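Local coordinates for protein plantazolicin methyltransferase BamL (Bacillus amyloliquefaciens subsp. plantarum, PDB 5DLY) that probably transfers methyl groups from S-adenosylmethionine to the amine nitrogen of a plantazolicin precursor, as an N-methyltransferase of antibiotic maturation, at residues L241-V245 with G246-K250. Sequence-based numbering, arbitrary orientation.
Sequences LRTSV and GEQLK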
loop_
_atom_site.group_PDB
_atom_site.type_symbol
_atom_site.label_atom_id
_atom_site.label_comp_id
_atom_site.label_asym_id
_atom_site.label_seq_id
_atom_site.Cartn_x
_atom_site.Cartn_y
_atom_site.Cartn_z
ATOM N N LEU A 241 3.260 -15.727 6.994
ATOM C CA LEU A 241 4.470 -16.067 6.247
ATOM C C LEU A 241 4.545 -17.574 5.981
ATOM O O LEU A 241 5.193 -18.020 5.029
ATOM C CB LEU A 241 5.721 -15.565 6.984
ATOM C CG LEU A 241 5.970 -14.049 6.952
ATOM C CD1 LEU A 241 6.783 -13.579 8.149
ATOM C CD2 LEU A 241 6.637 -13.612 5.654
ATOM N N ARG A 242 3.850 -18.343 6.812
ATOM C CA ARG A 242 3.797 -19.792 6.681
ATOM C C ARG A 242 2.706 -20.154 5.678
ATOM O O ARG A 242 1.616 -20.598 6.052
ATOM C CB ARG A 242 3.509 -20.429 8.042
ATOM C CG ARG A 242 4.032 -21.848 8.206
ATOM C CD ARG A 242 2.967 -22.801 8.735
ATOM N NE ARG A 242 2.425 -22.406 10.036
ATOM C CZ ARG A 242 1.257 -21.794 10.221
ATOM N NH1 ARG A 242 0.480 -21.483 9.188
ATOM N NH2 ARG A 242 0.865 -21.485 11.450
ATOM N N THR A 243 2.997 -19.943 4.401
ATOM C CA THR A 243 2.028 -20.195 3.339
ATOM C C THR A 243 2.436 -21.394 2.475
ATOM O O THR A 243 3.342 -22.151 2.847
ATOM C CB THR A 243 1.771 -18.924 2.493
ATOM O OG1 THR A 243 0.693 -19.159 1.577
ATOM C CG2 THR A 243 3.029 -18.493 1.719
ATOM N N SER A 244 1.771 -21.565 1.334
ATOM C CA SER A 244 2.031 -22.699 0.452
ATOM C C SER A 244 3.465 -22.701 -0.051
ATOM O O SER A 244 4.134 -21.664 -0.077
ATOM C CB SER A 244 1.070 -22.704 -0.735
ATOM O OG SER A 244 1.332 -21.629 -1.621
ATOM N N VAL A 245 3.932 -23.879 -0.453
ATOM C CA VAL A 245 5.260 -24.024 -1.032
ATOM C C VAL A 245 5.488 -23.053 -2.198
ATOM O O VAL A 245 6.473 -22.301 -2.216
ATOM C CB VAL A 245 5.490 -25.472 -1.498
ATOM C CG1 VAL A 245 6.824 -25.609 -2.224
ATOM C CG2 VAL A 245 5.426 -26.419 -0.303
ATOM N N GLY A 246 4.557 -23.041 -3.147
ATOM C CA GLY A 246 4.688 -22.211 -4.338
ATOM C C GLY A 246 4.678 -20.720 -4.043
ATOM O O GLY A 246 5.385 -19.960 -4.694
ATOM N N GLU A 247 3.894 -20.303 -3.054
ATOM C CA GLU A 247 3.844 -18.879 -2.715
ATOM C C GLU A 247 5.094 -18.420 -1.967
ATOM O O GLU A 247 5.581 -17.308 -2.196
ATOM C CB GLU A 247 2.552 -18.509 -1.981
ATOM C CG GLU A 247 1.299 -18.596 -2.860
ATOM C CD GLU A 247 1.372 -17.733 -4.113
ATOM O OE1 GLU A 247 1.831 -16.573 -4.022
ATOM O OE2 GLU A 247 0.982 -18.213 -5.202
ATOM N N GLN A 248 5.645 -19.290 -1.124
ATOM C CA GLN A 248 6.908 -18.965 -0.454
ATOM C C GLN A 248 8.007 -18.766 -1.494
ATOM O O GLN A 248 8.795 -17.814 -1.398
ATOM C CB GLN A 248 7.300 -20.053 0.551
ATOM C CG GLN A 248 6.413 -20.126 1.788
ATOM C CD GLN A 248 6.930 -21.109 2.824
ATOM O OE1 GLN A 248 7.581 -22.090 2.485
ATOM N NE2 GLN A 248 6.645 -20.842 4.089
ATOM N N LEU A 249 8.054 -19.637 -2.505
ATOM C CA LEU A 249 9.074 -19.515 -3.548
ATOM C C LEU A 249 8.852 -18.258 -4.397
ATOM O O LEU A 249 9.809 -17.548 -4.727
ATOM C CB LEU A 249 9.148 -20.776 -4.425
ATOM C CG LEU A 249 10.212 -20.810 -5.533
ATOM C CD1 LEU A 249 11.623 -20.600 -4.993
ATOM C CD2 LEU A 249 10.150 -22.120 -6.312
ATOM N N LYS A 250 7.592 -17.978 -4.728
ATOM C CA LYS A 250 7.251 -16.743 -5.447
ATOM C C LYS A 250 7.752 -15.515 -4.696
ATOM O O LYS A 250 8.356 -14.621 -5.293
ATOM C CB LYS A 250 5.744 -16.641 -5.695
ATOM C CG LYS A 250 5.276 -17.337 -6.964
ATOM C CD LYS A 250 3.904 -16.835 -7.399
ATOM C CE LYS A 250 3.532 -17.345 -8.786
ATOM N NZ LYS A 250 4.387 -16.804 -9.881
#
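The carboxamide of Gln248 lies across the turn with one face against the backbone of 241-245. Thr243 O sits almost directly over CD of Gln248, 3.7 Å away, and Ser244 O lies farther off on the same side. From its nitrogen end the amide reaches back to the end of the preceding helix: Gln248 NE2 donates a weak but nearly straight bond to Leu241 O (3.3 Å, 170°). The extended chain beyond CG, chi2 -174°, carries the amide this far. Leu241 O also takes a weak bond from Thr243 N, closing an inverse gamma turn centred on Arg242, where the chain leaves the helix.

Ser244 is the N-cap of the next helix. Its hydroxyl, turned between the backbone N and the carbonyl carbon (chi1 69°), accepts Glu247 N at 3.2 Å from OG, satisfying an amide of the first helical turn. The methylenes of Glu247 pack beside the same oxygen, with CG 3.3 Å from Ser244 OG. Regular helical bonding follows, from Gln248 N to Ser244 O (3.0 Å) and from Leu249 N to Val245 O. Thr243 supplies the apolar part of the contact: its CG2 lies 3.7 Å from Glu247 CB and also touches the CG of Gln248, while the two side chains of Thr243 and Gln248 run past each other in opposite directions. The Glu247 carboxylate turns elsewhere, OE1 bonding to Ser39.

This capped surface turn links helix 235-241 to helix 245-253, which leads into strand 258-265 of the central sheet. Glu247, through Ser39, and Lys250, through a salt bridge to Glu36, tie the second helix to helix 23-56, whereas Leu241 packs on Phe217 and Ile218 in the loop after strand 209-214.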